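Local coordinates for protein cadherin-23 (Mus musculus, PDB 5UZ8) that probably mediates calcium-dependent adhesion in the mechanotransduction machinery of hearing, as part of a chain of cadherin repeats with calcium bound at their junctions, at residues A[284-296]-A[306-318]. Residues are numbered along the deposited sequence; the frame is centred on the assembly and turned at random. Where two conformers were deposited one is given.
Sequences PLQSYERFNLTVV and WGTTMLLVEVIDV
F291, L293 and V295 pair with V313, L311 and T309 in the antiparallel hairpin of strands 290-298 and 306-316, which corresponds to strands F and G of a cadherin-repeat beta-sandwich. Each hydrogen-bonded pair contributes two backbone bonds; that from V295 N to T309 O is 2.8 Å long and nearly straight (168°). On the face bearing these residues, L293 and L311 lie side by side, while L293 CD1 also reaches V313 CG2 at 4.1 Å. F270 covers L293 and V313 and meets the F291 ring edge-to-face, so this face looks into the sandwich.

The other face carries R290, T294 and V296. The R290 chain bends so that its guanidinium lays one face against L312, NH2 coming 3.8 Å from L312 CD1. T294 packs CG2 on T308 CG2 at 3.9 Å. A glycine in place of T294 would probably leave the T308 methyl without this neighbour.

Farther along, toward the turn that precedes strand 290-298, a water takes the place of a direct backbone bond: V315 N donates to it at 2.9 Å, and that water also binds E289 O. V315 packs its side chain against the turn. V315 CG1, anti to the backbone N (chi1 -179°), meets Q286 O at 3.5 Å, while V315 CG2 lies 3.6 Å from L285 CB. The surface that V315 meets is shaped by the type I turn Q286-E289, bonded from E289 N to Q286 O. The E289 side chain is extended beyond CG: OE2 forms a salt bridge with R283, and OE1 accepts Q286 N at 3.0 Å in an almost linear bond (174°), on the anti side of the carboxylate.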
ATOM      1  N   PRO A 284     -20.242 -42.048  48.189  1.00 21.54           N
ATOM      2  CA  PRO A 284     -19.474 -43.293  48.126  1.00 20.82           C
ATOM      3  C   PRO A 284     -19.979 -44.224  47.031  1.00 20.01           C
ATOM      4  O   PRO A 284     -21.182 -44.238  46.728  1.00 19.64           O
ATOM      5  CB  PRO A 284     -19.693 -43.938  49.505  1.00 21.78           C
ATOM      6  CG  PRO A 284     -20.745 -43.113  50.189  1.00 22.93           C
ATOM      7  CD  PRO A 284     -20.804 -41.787  49.527  1.00 22.67           C
ATOM      8  N   LEU A 285     -19.049 -44.969  46.429  1.00 19.41           N
ATOM      9  CA  LEU A 285     -19.389 -45.948  45.430  1.00 19.23           C
ATOM     10  C   LEU A 285     -19.130 -47.326  46.001  1.00 19.64           C
ATOM     11  O   LEU A 285     -18.200 -47.499  46.818  1.00 20.19           O
ATOM     12  CB  LEU A 285     -18.515 -45.751  44.192  1.00 19.23           C
ATOM     13  CG  LEU A 285     -18.420 -44.303  43.661  1.00 19.24           C
ATOM     14  CD1 LEU A 285     -17.476 -44.233  42.468  1.00 19.18           C
ATOM     15  CD2 LEU A 285     -19.788 -43.805  43.286  1.00 19.63           C
ATOM     16  N   GLN A 286     -19.948 -48.290  45.576  1.00 19.50           N
ATOM     17  CA  GLN A 286     -19.753 -49.681  45.933  1.00 20.00           C
ATOM     18  C   GLN A 286     -19.073 -50.431  44.775  1.00 19.89           C
ATOM     19  O   GLN A 286     -19.118 -50.013  43.608  1.00 19.73           O
ATOM     20  CB  GLN A 286     -21.076 -50.335  46.341  1.00 20.63           C
ATOM     21  CG  GLN A 286     -21.588 -49.810  47.690  1.00 20.90           C
ATOM     22  CD  GLN A 286     -22.799 -50.557  48.222  1.00 21.62           C
ATOM     23  OE1 GLN A 286     -23.198 -51.598  47.696  1.00 21.38           O
ATOM     24  NE2 GLN A 286     -23.360 -50.045  49.331  1.00 22.48           N
ATOM     25  N   SER A 287     -18.424 -51.539  45.122  1.00 20.24           N
ATOM     26  CA  SER A 287     -17.451 -52.157  44.221  1.00 20.92           C
ATOM     27  C   SER A 287     -18.039 -52.681  42.928  1.00 21.59           C
ATOM     28  O   SER A 287     -17.311 -52.871  41.995  1.00 22.15           O
ATOM     29  CB  SER A 287     -16.710 -53.326  44.913  1.00 21.83           C
ATOM     30  OG  SER A 287     -17.612 -54.337  45.342  1.00 22.18           O
ATOM     31  N   TYR A 288     -19.331 -53.015  42.915  1.00 21.58           N
ATOM     32  CA  TYR A 288     -19.996 -53.475  41.706  1.00 22.67           C
ATOM     33  C   TYR A 288     -20.213 -52.362  40.657  1.00 21.99           C
ATOM     34  O   TYR A 288     -20.513 -52.661  39.502  1.00 22.35           O
ATOM     35  CB  TYR A 288     -21.346 -54.146  42.045  1.00 23.75           C
ATOM     36  CG  TYR A 288     -22.426 -53.145  42.400  1.00 23.63           C
ATOM     37  CD1 TYR A 288     -22.534 -52.648  43.689  1.00 23.17           C
ATOM     38  CD2 TYR A 288     -23.326 -52.666  41.424  1.00 24.40           C
ATOM     39  CE1 TYR A 288     -23.518 -51.715  44.034  1.00 23.20           C
ATOM     40  CE2 TYR A 288     -24.289 -51.719  41.754  1.00 24.46           C
ATOM     41  CZ  TYR A 288     -24.369 -51.245  43.067  1.00 24.07           C
ATOM     42  OH  TYR A 288     -25.284 -50.276  43.425  1.00 24.92           O
ATOM     43  N   GLU A 289     -20.120 -51.100  41.067  1.00 21.20           N
ATOM     44  CA  GLU A 289     -20.552 -49.971  40.207  1.00 21.31           C
ATOM     45  C   GLU A 289     -19.561 -49.686  39.076  1.00 22.26           C
ATOM     46  O   GLU A 289     -18.349 -49.756  39.278  1.00 21.57           O
ATOM     47  CB  GLU A 289     -20.811 -48.716  41.044  1.00 20.59           C
ATOM     48  CG  GLU A 289     -21.850 -48.975  42.144  1.00 21.27           C
ATOM     49  CD  GLU A 289     -22.469 -47.703  42.698  1.00 21.40           C
ATOM     50  OE1 GLU A 289     -22.203 -47.361  43.867  1.00 21.61           O
ATOM     51  OE2 GLU A 289     -23.162 -47.019  41.906  1.00 22.22           O
ATOM     52  N   ARG A 290     -20.095 -49.377  37.897  1.00 23.62           N
ATOM     53  CA  ARG A 290     -19.296 -49.022  36.716  1.00 25.19           C
ATOM     54  C   ARG A 290     -20.051 -47.946  35.946  1.00 24.23           C
ATOM     55  O   ARG A 290     -21.260 -48.053  35.746  1.00 24.16           O
ATOM     56  CB  ARG A 290     -19.103 -50.191  35.775  1.00 29.28           C
ATOM     57  CG  ARG A 290     -18.436 -51.417  36.396  1.00 33.51           C
ATOM     58  CD  ARG A 290     -17.679 -52.269  35.347  1.00 38.88           C
ATOM     59  NE  ARG A 290     -17.956 -51.857  33.961  1.00 42.32           N
ATOM     60  CZ  ARG A 290     -17.043 -51.582  33.013  1.00 46.68           C
ATOM     61  NH1 ARG A 290     -15.722 -51.726  33.228  1.00 49.46           N
ATOM     62  NH2 ARG A 290     -17.460 -51.197  31.804  1.00 47.89           N
ATOM     63  N   PHE A 291     -19.334 -46.926  35.517  1.00 22.93           N
ATOM     64  CA  PHE A 291     -19.952 -45.785  34.885  1.00 22.58           C
ATOM     65  C   PHE A 291     -19.223 -45.527  33.571  1.00 23.50           C
ATOM     66  O   PHE A 291     -17.989 -45.663  33.531  1.00 23.84           O
ATOM     67  CB  PHE A 291     -19.807 -44.570  35.770  1.00 21.24           C
ATOM     68  CG  PHE A 291     -20.384 -44.742  37.137  1.00 20.91           C
ATOM     69  CD1 PHE A 291     -19.613 -45.266  38.170  1.00 20.60           C
ATOM     70  CD2 PHE A 291     -21.707 -44.423  37.388  1.00 20.99           C
ATOM     71  CE1 PHE A 291     -20.140 -45.439  39.431  1.00 20.46           C
ATOM     72  CE2 PHE A 291     -22.228 -44.567  38.663  1.00 21.35           C
ATOM     73  CZ  PHE A 291     -21.450 -45.096  39.676  1.00 20.73           C
ATOM     74  N   ASN A 292     -19.981 -45.215  32.516  1.00 23.88           N
ATOM     75  CA  ASN A 292     -19.369 -44.599  31.324  0.50 24.07           C
ATOM     76  C   ASN A 292     -20.042 -43.248  31.143  1.00 23.39           C
ATOM     77  O   ASN A 292     -21.147 -43.125  30.657  1.00 24.41           O
ATOM     78  CB  ASN A 292     -19.401 -45.466  30.062  0.50 25.59           C
ATOM     79  CG  ASN A 292     -18.247 -45.133  29.091  0.50 25.58           C
ATOM     80  OD1 ASN A 292     -17.377 -44.330  29.391  0.50 24.54           O
ATOM     81  ND2 ASN A 292     -18.251 -45.764  27.937  0.50 26.67           N
ATOM     82  N   LEU A 293     -19.336 -42.240  31.630  1.00 21.99           N
ATOM     83  CA  LEU A 293     -19.824 -40.862  31.683  1.00 21.88           C
ATOM     84  C   LEU A 293     -19.491 -40.173  30.381  1.00 21.60           C
ATOM     85  O   LEU A 293     -18.521 -40.568  29.681  1.00 20.50           O
ATOM     86  CB  LEU A 293     -19.151 -40.099  32.807  1.00 21.62           C
ATOM     87  CG  LEU A 293     -19.256 -40.730  34.198  1.00 23.01           C
ATOM     88  CD1 LEU A 293     -18.455 -39.959  35.255  1.00 23.13           C
ATOM     89  CD2 LEU A 293     -20.706 -40.822  34.576  1.00 23.68           C
ATOM     90  N   THR A 294     -20.304 -39.187  30.032  1.00 20.93           N
ATOM     91  CA  THR A 294     -20.000 -38.331  28.904  1.00 20.94           C
ATOM     92  C   THR A 294     -19.580 -36.984  29.445  1.00 19.31           C
ATOM     93  O   THR A 294     -20.337 -36.367  30.212  1.00 19.45           O
ATOM     94  CB  THR A 294     -21.224 -38.165  28.000  1.00 22.35           C
ATOM     95  OG1 THR A 294     -21.546 -39.432  27.441  1.00 24.36           O
ATOM     96  CG2 THR A 294     -20.892 -37.232  26.868  1.00 22.51           C
ATOM     97  N   VAL A 295     -18.366 -36.562  29.109  1.00 18.16           N
ATOM     98  CA  VAL A 295     -17.819 -35.277  29.579  1.00 17.24           C
ATOM     99  C   VAL A 295     -17.949 -34.323  28.404  1.00 17.14           C
ATOM    100  O   VAL A 295     -17.559 -34.666  27.282  1.00 17.47           O
ATOM    101  CB  VAL A 295     -16.349 -35.407  29.993  1.00 17.12           C
ATOM    102  CG1 VAL A 295     -15.799 -34.098  30.540  1.00 17.28           C
ATOM    103  CG2 VAL A 295     -16.190 -36.494  31.047  1.00 17.83           C
ATOM    104  N   VAL A 296     -18.503 -33.147  28.654  1.00 16.80           N
ATOM    105  CA  VAL A 296     -18.760 -32.168  27.607  1.00 16.58           C
ATOM    106  C   VAL A 296     -17.952 -30.920  27.926  1.00 16.39           C
ATOM    107  O   VAL A 296     -17.945 -30.488  29.072  1.00 16.56           O
ATOM    108  CB  VAL A 296     -20.240 -31.772  27.592  1.00 16.95           C
ATOM    109  CG1 VAL A 296     -20.569 -30.834  26.433  1.00 17.51           C
ATOM    110  CG2 VAL A 296     -21.129 -32.995  27.580  1.00 17.93           C
ATOM    111  N   TRP A 306     -19.699 -27.350  21.186  1.00 15.66           N
ATOM    112  CA  TRP A 306     -19.300 -28.387  22.157  1.00 15.18           C
ATOM    113  C   TRP A 306     -18.435 -29.496  21.541  1.00 15.06           C
ATOM    114  O   TRP A 306     -18.434 -29.726  20.320  1.00 15.09           O
ATOM    115  CB  TRP A 306     -20.552 -29.033  22.804  1.00 16.15           C
ATOM    116  CG  TRP A 306     -21.447 -29.698  21.816  1.00 17.01           C
ATOM    117  CD1 TRP A 306     -22.475 -29.103  21.130  1.00 18.05           C
ATOM    118  CD2 TRP A 306     -21.382 -31.046  21.346  1.00 17.65           C
ATOM    119  NE1 TRP A 306     -23.032 -29.986  20.264  1.00 19.21           N
ATOM    120  CE2 TRP A 306     -22.403 -31.197  20.386  1.00 18.91           C
ATOM    121  CE3 TRP A 306     -20.540 -32.139  21.617  1.00 17.49           C
ATOM    122  CZ2 TRP A 306     -22.625 -32.392  19.697  1.00 20.18           C
ATOM    123  CZ3 TRP A 306     -20.786 -33.353  20.950  1.00 18.60           C
ATOM    124  CH2 TRP A 306     -21.812 -33.460  19.994  1.00 20.02           C
ATOM    125  N   GLY A 307     -17.717 -30.193  22.435  1.00 14.55           N
ATOM    126  CA  GLY A 307     -17.006 -31.402  22.126  1.00 15.07           C
ATOM    127  C   GLY A 307     -17.167 -32.321  23.336  1.00 15.03           C
ATOM    128  O   GLY A 307     -17.384 -31.848  24.453  1.00 14.13           O
ATOM    129  N   THR A 308     -17.071 -33.622  23.110  1.00 16.33           N
ATOM    130  CA  THR A 308     -17.220 -34.589  24.184  1.00 16.91           C
ATOM    131  C   THR A 308     -16.106 -35.638  24.174  1.00 17.72           C
ATOM    132  O   THR A 308     -15.358 -35.795  23.207  1.00 17.85           O
ATOM    133  CB  THR A 308     -18.562 -35.366  24.145  1.00 18.26           C
ATOM    134  OG1 THR A 308     -18.681 -36.082  22.915  1.00 20.26           O
ATOM    135  CG2 THR A 308     -19.758 -34.442  24.325  1.00 18.61           C
ATOM    136  N   THR A 309     -16.015 -36.323  25.292  1.00 17.60           N
ATOM    137  CA  THR A 309     -15.276 -37.563  25.391  1.00 18.55           C
ATOM    138  C   THR A 309     -15.978 -38.432  26.419  1.00 19.46           C
ATOM    139  O   THR A 309     -16.877 -37.958  27.129  1.00 18.57           O
ATOM    140  CB  THR A 309     -13.811 -37.304  25.762  1.00 18.28           C
ATOM    141  OG1 THR A 309     -13.091 -38.539  25.716  1.00 19.35           O
ATOM    142  CG2 THR A 309     -13.688 -36.697  27.132  1.00 17.56           C
ATOM    143  N   MET A 310     -15.609 -39.713  26.440  1.00 21.19           N
ATOM    144  CA  MET A 310     -16.187 -40.649  27.388  0.50 21.87           C
ATOM    145  C   MET A 310     -15.191 -40.918  28.510  1.00 21.92           C
ATOM    146  O   MET A 310     -13.970 -40.896  28.300  1.00 21.33           O
ATOM    147  CB  MET A 310     -16.613 -41.946  26.682  0.50 23.67           C
ATOM    148  CG  MET A 310     -17.715 -41.751  25.638  0.50 24.84           C
ATOM    149  SD  MET A 310     -19.128 -40.808  26.255  0.50 24.56           S
ATOM    150  CE  MET A 310     -20.107 -40.499  24.781  0.50 25.36           C
ATOM    151  N   LEU A 311     -15.726 -41.154  29.712  1.00 21.42           N
ATOM    152  CA  LEU A 311     -14.901 -41.391  30.896  1.00 21.60           C
ATOM    153  C   LEU A 311     -15.441 -42.652  31.578  1.00 22.63           C
ATOM    154  O   LEU A 311     -16.571 -42.647  32.073  1.00 21.47           O
ATOM    155  CB  LEU A 311     -14.943 -40.202  31.851  1.00 21.30           C
ATOM    156  CG  LEU A 311     -14.274 -40.383  33.229  1.00 22.10           C
ATOM    157  CD1 LEU A 311     -12.796 -40.694  33.099  1.00 23.14           C
ATOM    158  CD2 LEU A 311     -14.496 -39.177  34.140  1.00 22.12           C
ATOM    159  N   LEU A 312     -14.664 -43.727  31.525  1.00 23.36           N
ATOM    160  CA  LEU A 312     -15.031 -44.971  32.195  1.00 24.65           C
ATOM    161  C   LEU A 312     -14.544 -44.862  33.636  1.00 24.24           C
ATOM    162  O   LEU A 312     -13.388 -44.520  33.868  1.00 23.54           O
ATOM    163  CB  LEU A 312     -14.387 -46.162  31.514  1.00 27.23           C
ATOM    164  CG  LEU A 312     -14.398 -47.479  32.285  1.00 29.93           C
ATOM    165  CD1 LEU A 312     -15.804 -47.894  32.763  1.00 30.39           C
ATOM    166  CD2 LEU A 312     -13.747 -48.551  31.417  1.00 32.37           C
ATOM    167  N   VAL A 313     -15.430 -45.118  34.600  1.00 23.69           N
ATOM    168  CA  VAL A 313     -15.020 -45.154  36.010  1.00 23.16           C
ATOM    169  C   VAL A 313     -15.358 -46.510  36.597  1.00 24.15           C
ATOM    170  O   VAL A 313     -16.522 -46.907  36.593  1.00 23.66           O
ATOM    171  CB  VAL A 313     -15.735 -44.089  36.829  1.00 22.23           C
ATOM    172  CG1 VAL A 313     -15.211 -44.105  38.265  1.00 22.57           C
ATOM    173  CG2 VAL A 313     -15.558 -42.722  36.198  1.00 21.40           C
ATOM    174  N   GLU A 314     -14.340 -47.234  37.046  1.00 25.27           N
ATOM    175  CA  GLU A 314     -14.542 -48.512  37.736  0.50 26.28           C
ATOM    176  C   GLU A 314     -14.255 -48.318  39.216  1.00 25.72           C
ATOM    177  O   GLU A 314     -13.519 -47.409  39.604  1.00 25.10           O
ATOM    178  CB  GLU A 314     -13.681 -49.636  37.134  0.50 28.70           C
ATOM    179  CG  GLU A 314     -12.177 -49.537  37.379  0.50 30.05           C
ATOM    180  CD  GLU A 314     -11.448 -50.853  37.136  0.50 32.62           C
ATOM    181  OE1 GLU A 314     -10.238 -50.938  37.475  0.50 33.71           O
ATOM    182  OE2 GLU A 314     -12.087 -51.799  36.609  0.50 33.65           O
ATOM    183  N   VAL A 315     -14.860 -49.152  40.046  1.00 25.63           N
ATOM    184  CA  VAL A 315     -14.694 -49.003  41.478  1.00 25.94           C
ATOM    185  C   VAL A 315     -13.869 -50.193  41.932  1.00 28.11           C
ATOM    186  O   VAL A 315     -14.215 -51.331  41.614  1.00 28.21           O
ATOM    187  CB  VAL A 315     -16.041 -48.950  42.225  1.00 25.24           C
ATOM    188  CG1 VAL A 315     -15.812 -48.763  43.716  1.00 25.29           C
ATOM    189  CG2 VAL A 315     -16.925 -47.829  41.674  1.00 24.49           C
ATOM    190  N   ILE A 316     -12.793 -49.936  42.653  1.00 29.42           N
ATOM    191  CA  ILE A 316     -11.895 -51.031  43.047  1.00 33.39           C
ATOM    192  C   ILE A 316     -11.975 -51.296  44.550  1.00 34.81           C
ATOM    193  O   ILE A 316     -12.197 -50.382  45.361  1.00 31.53           O
ATOM    194  CB  ILE A 316     -10.436 -50.803  42.592  1.00 34.96           C
ATOM    195  CG1 ILE A 316      -9.905 -49.457  43.083  1.00 35.20           C
ATOM    196  CG2 ILE A 316     -10.347 -50.900  41.068  1.00 35.59           C
ATOM    197  CD1 ILE A 316      -8.542 -49.085  42.539  1.00 37.47           C
ATOM    198  N   ASP A 317     -11.781 -52.573  44.890  1.00 38.82           N
ATOM    199  CA  ASP A 317     -11.802 -53.042  46.262  1.00 41.93           C
ATOM    200  C   ASP A 317     -10.529 -52.491  46.918  1.00 44.71           C
ATOM    201  O   ASP A 317      -9.501 -52.344  46.261  1.00 46.43           O
ATOM    202  CB  ASP A 317     -11.862 -54.593  46.319  1.00 44.41           C
ATOM    203  CG  ASP A 317     -13.118 -55.202  45.578  1.00 44.48           C
ATOM    204  OD1 ASP A 317     -13.146 -55.219  44.331  1.00 45.26           O
ATOM    205  OD2 ASP A 317     -14.049 -55.717  46.239  1.00 43.68           O
ATOM    206  N   VAL A 318     -10.593 -52.171  48.202  1.00 46.73           N
ATOM    207  CA  VAL A 318      -9.539 -51.348  48.839  1.00 49.81           C
ATOM    208  C   VAL A 318      -8.078 -51.846  48.641  1.00 52.25           C
ATOM    209  O   VAL A 318      -7.678 -52.911  49.115  1.00 52.38           O
ATOM    210  CB  VAL A 318      -9.848 -51.133  50.342  1.00 50.91           C
ATOM    211  CG1 VAL A 318      -8.696 -50.399  51.042  1.00 52.95           C
ATOM    212  CG2 VAL A 318     -11.163 -50.368  50.497  1.00 49.17           C
TER
HETATM  213  O   HOH W   1     -15.366 -53.197  40.473  1.00 35.87           O
HETATM  214  O   HOH W   2     -15.051 -54.905  42.114  1.00 42.28           O
HETATM  215  O   HOH W   3     -16.368 -51.440  39.110  1.00 27.84           O